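Local coordinates for site-specific recombinase, resolvase family protein (Streptococcus pneumoniae, PDB 3GUV), which probably binds DNA and catalyses its site-specific breakage and rejoining, as in other resolvase-family serine recombinases, at residues A[10-14]-A[81-87]; A[13-17]-A[48-52]; A[89-93]-A[132-137]. All blocks are in the same frame, centred on the assembly; numbering follows the deposited sequence.

Contact 1: A[10-14]-A[81-87]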
loop_
_atom_site.group_PDB
_atom_site.type_symbol
_atom_site.label_atom_id
_atom_site.label_comp_id
_atom_site.label_asym_id
_atom_site.label_seq_id
_atom_site.Cartn_x
_atom_site.Cartn_y
_atom_site.Cartn_z
ATOM N N TYR A 10 2.704 -5.506 20.082
ATOM C CA TYR A 10 3.559 -4.350 19.760
ATOM C C TYR A 10 2.741 -3.081 19.664
ATOM O O TYR A 10 1.765 -3.033 18.931
ATOM C CB TYR A 10 4.287 -4.525 18.431
ATOM C CG TYR A 10 5.130 -3.308 18.148
ATOM C CD1 TYR A 10 6.303 -3.073 18.871
ATOM C CD2 TYR A 10 4.721 -2.336 17.196
ATOM C CE1 TYR A 10 7.074 -1.940 18.634
ATOM C CE2 TYR A 10 5.468 -1.189 16.975
ATOM C CZ TYR A 10 6.633 -0.992 17.676
ATOM O OH TYR A 10 7.371 0.144 17.478
ATOM N N THR A 11 3.144 -2.046 20.386
ATOM C CA THR A 11 2.448 -0.761 20.333
ATOM C C THR A 11 3.469 0.370 20.181
ATOM O O THR A 11 4.626 0.216 20.533
ATOM C CB THR A 11 1.553 -0.511 21.603
ATOM O OG1 THR A 11 2.349 -0.569 22.791
ATOM C CG2 THR A 11 0.413 -1.526 21.713
ATOM N N ARG A 12 3.013 1.515 19.677
ATOM C CA ARG A 12 3.880 2.714 19.503
ATOM C C ARG A 12 3.046 3.975 19.304
ATOM O O ARG A 12 1.846 3.900 19.106
ATOM C CB ARG A 12 4.857 2.541 18.322
ATOM C CG ARG A 12 4.106 2.304 16.964
ATOM C CD ARG A 12 5.004 2.324 15.749
ATOM N NE ARG A 12 5.636 3.628 15.619
ATOM C CZ ARG A 12 6.918 3.910 15.850
ATOM N NH1 ARG A 12 7.347 5.169 15.703
ATOM N NH2 ARG A 12 7.789 2.974 16.233
ATOM N N VAL A 13 3.683 5.128 19.384
ATOM C CA VAL A 13 3.129 6.399 18.908
ATOM C C VAL A 13 3.937 6.743 17.650
ATOM O O VAL A 13 5.021 6.211 17.458
ATOM C CB VAL A 13 3.296 7.536 19.920
ATOM C CG1 VAL A 13 2.633 7.160 21.267
ATOM C CG2 VAL A 13 4.770 7.848 20.134
ATOM N N SER A 14 3.383 7.607 16.803
ATOM C CA SER A 14 4.063 8.140 15.629
ATOM C C SER A 14 4.921 9.326 15.982
ATOM O O SER A 14 6.007 9.468 15.437
ATOM C CB SER A 14 3.052 8.642 14.595
ATOM O OG SER A 14 2.099 7.647 14.294
ATOM N N VAL A 81 -0.450 -5.966 16.262
ATOM C CA VAL A 81 -0.421 -4.492 16.238
ATOM C C VAL A 81 -1.864 -3.951 16.236
ATOM O O VAL A 81 -2.844 -4.711 15.979
ATOM C CB VAL A 81 0.387 -3.979 15.042
ATOM C CG1 VAL A 81 1.781 -4.565 15.087
ATOM C CG2 VAL A 81 -0.284 -4.324 13.705
ATOM N N PHE A 82 -2.039 -2.669 16.611
ATOM C CA PHE A 82 -3.374 -2.067 16.592
ATOM C C PHE A 82 -3.849 -1.885 15.137
ATOM O O PHE A 82 -4.930 -2.337 14.754
ATOM C CB PHE A 82 -3.394 -0.718 17.358
ATOM C CG PHE A 82 -4.793 -0.147 17.532
ATOM C CD1 PHE A 82 -5.714 -0.796 18.335
ATOM C CD2 PHE A 82 -5.178 1.004 16.863
ATOM C CE1 PHE A 82 -6.976 -0.309 18.511
ATOM C CE2 PHE A 82 -6.469 1.515 17.016
ATOM C CZ PHE A 82 -7.366 0.862 17.854
ATOM N N LYS A 83 -2.992 -1.291 14.327
ATOM C CA LYS A 83 -3.178 -1.172 12.875
ATOM C C LYS A 83 -1.811 -0.945 12.201
ATOM O O LYS A 83 -0.818 -0.651 12.891
ATOM C CB LYS A 83 -4.148 -0.030 12.589
ATOM C CG LYS A 83 -3.704 1.252 13.158
ATOM C CD LYS A 83 -4.798 2.297 13.123
ATOM C CE LYS A 83 -4.272 3.513 13.895
ATOM N NZ LYS A 83 -5.084 4.750 13.702
ATOM N N LEU A 84 -1.742 -1.100 10.882
ATOM C CA LEU A 84 -0.468 -0.985 10.132
ATOM C C LEU A 84 0.294 0.324 10.336
ATOM O O LEU A 84 1.532 0.330 10.427
ATOM C CB LEU A 84 -0.675 -1.167 8.609
ATOM C CG LEU A 84 -0.833 -2.574 8.062
ATOM C CD1 LEU A 84 -0.936 -2.602 6.489
ATOM C CD2 LEU A 84 0.345 -3.433 8.547
ATOM N N SER A 85 -0.429 1.442 10.357
ATOM C CA SER A 85 0.191 2.722 10.660
ATOM C C SER A 85 0.711 2.816 12.104
ATOM O O SER A 85 1.195 3.861 12.500
ATOM C CB SER A 85 -0.807 3.838 10.443
ATOM O OG SER A 85 -1.929 3.617 11.269
ATOM N N ARG A 86 0.550 1.763 12.903
ATOM C CA ARG A 86 1.133 1.726 14.247
ATOM C C ARG A 86 2.062 0.524 14.284
ATOM O O ARG A 86 2.045 -0.295 15.228
ATOM C CB ARG A 86 0.043 1.656 15.313
ATOM C CG ARG A 86 -0.729 2.952 15.474
ATOM C CD ARG A 86 0.203 4.052 15.971
ATOM N NE ARG A 86 -0.514 5.269 16.289
ATOM C CZ ARG A 86 -0.998 6.121 15.389
ATOM N NH1 ARG A 86 -0.889 5.892 14.086
ATOM N NH2 ARG A 86 -1.626 7.205 15.793
ATOM N N PHE A 87 2.891 0.469 13.226
ATOM C CA PHE A 87 3.736 -0.664 12.933
ATOM C C PHE A 87 4.795 -0.301 11.894
ATOM O O PHE A 87 5.961 -0.565 12.105
ATOM C CB PHE A 87 2.863 -1.834 12.477
ATOM C CG PHE A 87 3.635 -3.005 11.968
ATOM C CD1 PHE A 87 4.435 -3.752 12.821
ATOM C CD2 PHE A 87 3.546 -3.377 10.648
ATOM C CE1 PHE A 87 5.146 -4.846 12.368
ATOM C CE2 PHE A 87 4.269 -4.465 10.173
ATOM C CZ PHE A 87 5.074 -5.208 11.048
HETATM O O HOH W 1 0.275 -1.049 17.453
HETATM O O HOH W 2 -0.516 5.260 18.840
#
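Tyr10 and Arg12 both meet the backbone carbonyl of Arg86. The Tyr10 ring comes in by its edge, with CD2 3.9 Å from Arg86 O near the ring plane. Arg12 uses the apolar part of its chain: its CG lies 3.7 Å from Arg86 O, and its CD passes close to the same peptide group. The Arg12 chain then bends at chi3 (-62°), which turns its guanidinium back toward the tyrosine. Arg12 NH2 donates to Tyr10 OH at 3.1 Å, with the oxygen close to the guanidinium plane. Arg12 also donates to Glu57 O and Gly58 O. Tyr10 OH lies very close to Asp48 OD2, a pair doubtful in detail because it is too short for an ordinary hydrogen bond.

The Arg86 side chain runs alongside the backbone of Arg12 toward Ser14. Its CD is 3.5 Å from Arg12 O. A water in the plane of its guanidinium accepts from Arg86 NE and donates to Arg12 O. Ser14 OG sits over one face, 3.5 Å from Arg86 NH1, at an angle too poor for a hydrogen bond. Lys83 CE lies over the opposite face. Glu138 of the second subunit takes a salt bridge from Arg86 NH1 and a weak hydrogen bond with Ser14 OG. A second water is gripped by three bonds, to Tyr10 O, Phe82 N and Arg86 O.

Residues 10-14 read YTRVS, consistent with the active-site signature of serine recombinases. The contact lies at the end of strand 6-12 and just beyond its parallel neighbour 78-81. Phe87 packs on helix 91-103, Phe82 on helix 24-37, and Val81 on strand 107-110.

Contact 2: A[13-17]-A[48-52]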
loop_
_atom_site.group_PDB
_atom_site.type_symbol
_atom_site.label_atom_id
_atom_site.label_comp_id
_atom_site.label_asym_id
_atom_site.label_seq_id
_atom_site.Cartn_x
_atom_site.Cartn_y
_atom_site.Cartn_z
ATOM N N VAL A 13 3.683 5.128 19.384
ATOM C CA VAL A 13 3.129 6.399 18.908
ATOM C C VAL A 13 3.937 6.743 17.650
ATOM O O VAL A 13 5.021 6.211 17.458
ATOM C CB VAL A 13 3.296 7.536 19.920
ATOM C CG1 VAL A 13 2.633 7.160 21.267
ATOM C CG2 VAL A 13 4.770 7.848 20.134
ATOM N N SER A 14 3.383 7.607 16.803
ATOM C CA SER A 14 4.063 8.140 15.629
ATOM C C SER A 14 4.921 9.326 15.982
ATOM O O SER A 14 6.007 9.468 15.437
ATOM C CB SER A 14 3.052 8.642 14.595
ATOM O OG SER A 14 2.099 7.647 14.294
ATOM N N THR A 15 4.393 10.212 16.827
ATOM C CA THR A 15 5.104 11.455 17.204
ATOM C C THR A 15 5.670 11.281 18.590
ATOM O O THR A 15 6.690 10.633 18.710
ATOM C CB THR A 15 4.229 12.761 17.127
ATOM O OG1 THR A 15 3.028 12.610 17.892
ATOM C CG2 THR A 15 3.893 13.077 15.708
ATOM N N SER A 16 4.998 11.825 19.613
ATOM C CA SER A 16 5.410 11.693 21.029
ATOM C C SER A 16 4.271 11.252 21.963
ATOM O O SER A 16 3.087 11.368 21.613
ATOM C CB SER A 16 6.061 13.001 21.545
ATOM O OG SER A 16 5.273 14.141 21.254
ATOM N N ILE A 17 4.641 10.755 23.150
ATOM C CA ILE A 17 3.687 10.356 24.207
ATOM C C ILE A 17 2.813 11.509 24.733
ATOM O O ILE A 17 1.640 11.296 25.114
ATOM C CB ILE A 17 4.400 9.674 25.433
ATOM C CG1 ILE A 17 3.376 8.874 26.270
ATOM C CG2 ILE A 17 5.113 10.694 26.253
ATOM C CD1 ILE A 17 3.974 7.794 27.238
ATOM N N ASP A 48 7.199 1.264 21.718
ATOM C CA ASP A 48 7.971 2.493 21.453
ATOM C C ASP A 48 7.066 3.705 21.796
ATOM O O ASP A 48 6.312 4.183 20.939
ATOM C CB ASP A 48 8.375 2.513 19.988
ATOM C CG ASP A 48 9.451 1.490 19.665
ATOM O OD1 ASP A 48 10.523 1.594 20.294
ATOM O OD2 ASP A 48 9.232 0.607 18.788
ATOM N N ALA A 49 7.084 4.157 23.044
ATOM C CA ALA A 49 5.965 4.988 23.562
ATOM C C ALA A 49 6.177 6.475 23.381
ATOM O O ALA A 49 5.267 7.266 23.659
ATOM C CB ALA A 49 5.630 4.662 25.024
ATOM N N GLY A 50 7.351 6.864 22.878
ATOM C CA GLY A 50 7.599 8.248 22.501
ATOM C C GLY A 50 7.880 9.035 23.747
ATOM O O GLY A 50 7.412 10.170 23.871
ATOM N N LYS A 51 8.660 8.422 24.656
ATOM C CA LYS A 51 9.006 9.002 25.963
ATOM C C LYS A 51 10.326 9.787 25.967
ATOM O O LYS A 51 10.648 10.470 26.944
ATOM C CB LYS A 51 9.078 7.905 27.019
ATOM C CG LYS A 51 7.843 7.062 27.085
ATOM C CD LYS A 51 7.665 6.396 28.446
ATOM C CE LYS A 51 6.326 5.654 28.473
ATOM N NZ LYS A 51 6.502 4.234 28.830
ATOM N N SER A 52 11.098 9.659 24.883
ATOM C CA SER A 52 12.302 10.486 24.680
ATOM C C SER A 52 11.894 11.894 24.200
ATOM O O SER A 52 10.734 12.136 23.836
ATOM C CB SER A 52 13.282 9.815 23.690
ATOM O OG SER A 52 13.060 10.202 22.338
#
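Val13 packs against Ala49 and Gly50 where two loops leave the ends of neighbouring parallel strands. Strands 6-12 and 41-48 are joined through helix 24-37 in a beta-alpha-beta crossover, part of the alpha/beta fold of the resolvase catalytic domain. The contact ties the loop that opens this crossover to the loop that follows it.

The tight part is backbone against small groups. Val13 N donates to Asp48 O at 3.2 Å. Both methyls of Val13 reach Ala49 O. Gly50 has no side chain, so Val13 CG2, Ser16 CA and Ile17 N can all close in on it; CG2 of Val13 rests 3.7 Å from Gly50 CA. The backbone bends at Gly50 with a positive phi (79°), a conformation easy for glycine. Ile17 N donates to Gly50 O at 2.9 Å in an almost straight bond (170°). Ile17 CB is pressed against Ala49 O at 3.1 Å. Leu24 of helix 24-37 covers Val13 and Ala49 as well. The Asp48 carboxylate leads away from this contact and accepts from the backbone N of Gln61 and of Phe62, besides lying near Tyr10.

The outer side is made by longer, more exposed chains. Ile17, at the start of helix 17-20, has CG1 anti to its own N (chi1 -161°). This carries CD1 outward over Ala49 CB, 4.2 Å away, and on to the aliphatic chain of Lys51. The two side chains cross at a slant. Ile17 CD1 comes to 3.4 Å from Lys51 CE, short for two carbons, and the exact place of this exposed lysine end may be uncertain.

Contact 3: A[89-93]-A[132-137]; sequences RNAAD and VAEIER
Glu136 grips the first turn of helix 91-103 with both carboxylate oxygens. OE2 accepts from Ala91 N at 2.8 Å and OE1 from Ala92 N at 3.0 Å. Each oxygen is met on its syn side, somewhat out of the carboxylate plane. The Glu136 chain is extended beyond CG (chi2 174°), which carries the carboxylate across to the helix end. Its negative charge there would probably interact well with the helix dipole.

The two alanines add the apolar part. Ala91 CB points at the long helix and lies 3.7 Å from Val132 CG1. It also touches Glu136 OE2. Ala92 CB meets Ala133 CB at 3.9 Å; Ala133 lies about one turn before Glu136.

Asn90 is the N-cap of helix 91-103. Its OD1 accepts from Asp93 N at 2.8 Å, so side chains of both segments satisfy backbone amides of the first turn, which have no carbonyl of a preceding turn to bond to. The Asn90 amide plane stands 85° from the Glu136 carboxylate, with Asn90 CB 3.4 Å from Glu136 OE2. Helix 124-151 is consistent with the long helix of serine recombinases that takes part in dimer contacts. Ala91 also packs on Val132 of the second subunit, and Asn139 of that subunit donates to Arg89 O.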
loop_
_atom_site.group_PDB
_atom_site.type_symbol
_atom_site.label_atom_id
_atom_site.label_comp_id
_atom_site.label_asym_id
_atom_site.label_seq_id
_atom_site.Cartn_x
_atom_site.Cartn_y
_atom_site.Cartn_z
ATOM N N ARG A 89 6.167 2.530 8.485
ATOM C CA ARG A 89 6.267 3.928 8.096
ATOM C C ARG A 89 5.831 4.181 6.610
ATOM O O ARG A 89 5.540 5.299 6.194
ATOM C CB ARG A 89 7.716 4.368 8.349
ATOM N N ASN A 90 5.787 3.109 5.835
ATOM C CA ASN A 90 5.385 3.145 4.444
ATOM C C ASN A 90 5.165 1.692 4.009
ATOM O O ASN A 90 5.349 0.770 4.826
ATOM C CB ASN A 90 6.439 3.855 3.586
ATOM C CG ASN A 90 7.866 3.313 3.801
ATOM O OD1 ASN A 90 8.155 2.163 3.505
ATOM N ND2 ASN A 90 8.761 4.172 4.275
ATOM N N ALA A 91 4.742 1.491 2.754
ATOM C CA ALA A 91 4.422 0.166 2.240
ATOM C C ALA A 91 5.667 -0.725 2.103
ATOM O O ALA A 91 5.591 -1.954 2.348
ATOM C CB ALA A 91 3.676 0.286 0.875
ATOM N N ALA A 92 6.799 -0.127 1.697
ATOM C CA ALA A 92 8.042 -0.897 1.520
ATOM C C ALA A 92 8.531 -1.448 2.862
ATOM O O ALA A 92 8.990 -2.572 2.933
ATOM C CB ALA A 92 9.130 -0.077 0.810
ATOM N N ASP A 93 8.391 -0.641 3.909
ATOM C CA ASP A 93 8.537 -1.060 5.303
ATOM C C ASP A 93 7.631 -2.194 5.789
ATOM O O ASP A 93 8.057 -3.113 6.501
ATOM C CB ASP A 93 8.186 0.121 6.182
ATOM C CG ASP A 93 9.344 0.628 6.935
ATOM O OD1 ASP A 93 9.424 0.239 8.133
ATOM O OD2 ASP A 93 10.147 1.395 6.334
ATOM N N VAL A 132 2.401 -1.694 -4.190
ATOM C CA VAL A 132 2.295 -0.329 -3.685
ATOM C C VAL A 132 3.669 0.180 -3.347
ATOM O O VAL A 132 3.919 1.384 -3.464
ATOM C CB VAL A 132 1.352 -0.183 -2.445
ATOM C CG1 VAL A 132 1.435 1.245 -1.847
ATOM C CG2 VAL A 132 -0.090 -0.551 -2.804
ATOM N N ALA A 133 4.556 -0.711 -2.906
ATOM C CA ALA A 133 5.972 -0.345 -2.669
ATOM C C ALA A 133 6.625 0.108 -3.980
ATOM O O ALA A 133 7.413 1.064 -3.983
ATOM C CB ALA A 133 6.782 -1.528 -2.013
ATOM N N GLU A 134 6.289 -0.570 -5.084
ATOM C CA GLU A 134 6.729 -0.131 -6.463
ATOM C C GLU A 134 6.225 1.305 -6.828
ATOM O O GLU A 134 6.987 2.132 -7.386
ATOM C CB GLU A 134 6.311 -1.169 -7.499
ATOM N N ILE A 135 4.982 1.630 -6.448
ATOM C CA ILE A 135 4.504 2.988 -6.585
ATOM C C ILE A 135 5.435 3.950 -5.854
ATOM O O ILE A 135 5.879 4.917 -6.453
ATOM C CB ILE A 135 3.054 3.201 -6.119
ATOM C CG1 ILE A 135 2.084 2.352 -6.952
ATOM C CG2 ILE A 135 2.694 4.703 -6.232
ATOM C CD1 ILE A 135 0.647 2.239 -6.392
ATOM N N GLU A 136 5.778 3.664 -4.602
ATOM C CA GLU A 136 6.585 4.575 -3.767
ATOM C C GLU A 136 7.995 4.746 -4.319
ATOM O O GLU A 136 8.534 5.857 -4.302
ATOM C CB GLU A 136 6.735 4.050 -2.330
ATOM C CG GLU A 136 5.420 3.715 -1.589
ATOM C CD GLU A 136 5.637 3.061 -0.205
ATOM O OE1 GLU A 136 6.635 2.275 -0.022
ATOM O OE2 GLU A 136 4.775 3.328 0.693
ATOM N N ARG A 137 8.610 3.632 -4.738
ATOM C CA ARG A 137 9.965 3.663 -5.309
ATOM C C ARG A 137 10.001 4.554 -6.546
ATOM O O ARG A 137 10.876 5.378 -6.670
ATOM C CB ARG A 137 10.466 2.267 -5.695
ATOM C CG ARG A 137 10.886 1.386 -4.508
ATOM C CD ARG A 137 11.710 0.158 -4.976
ATOM N NE ARG A 137 10.846 -0.966 -5.316
ATOM C CZ ARG A 137 10.283 -1.776 -4.419
ATOM N NH1 ARG A 137 10.493 -1.599 -3.107
ATOM N NH2 ARG A 137 9.501 -2.770 -4.830
#

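The end of strand 6-12 and the loop after it supply the first side of contact 1, then of contact 2; they share Val13 and Ser14. Contact 2 closes first, at residues 48-52, after the crossover through helix 24-37. Contact 1 closes later, at residues 81-87, after helix 60-70 and strand 78-81. Contact 2 is thus nested within the span of contact 1. The two touch directly, for example between Thr11 and Asp48. Contact 3 opens at residues 89-93, just after contact 1 closes, and closes at residues 132-137 on helix 124-151. Its centre is about 17 Å from that of contact 1 and 23 Å from that of contact 2. All three contacts touch the second subunit.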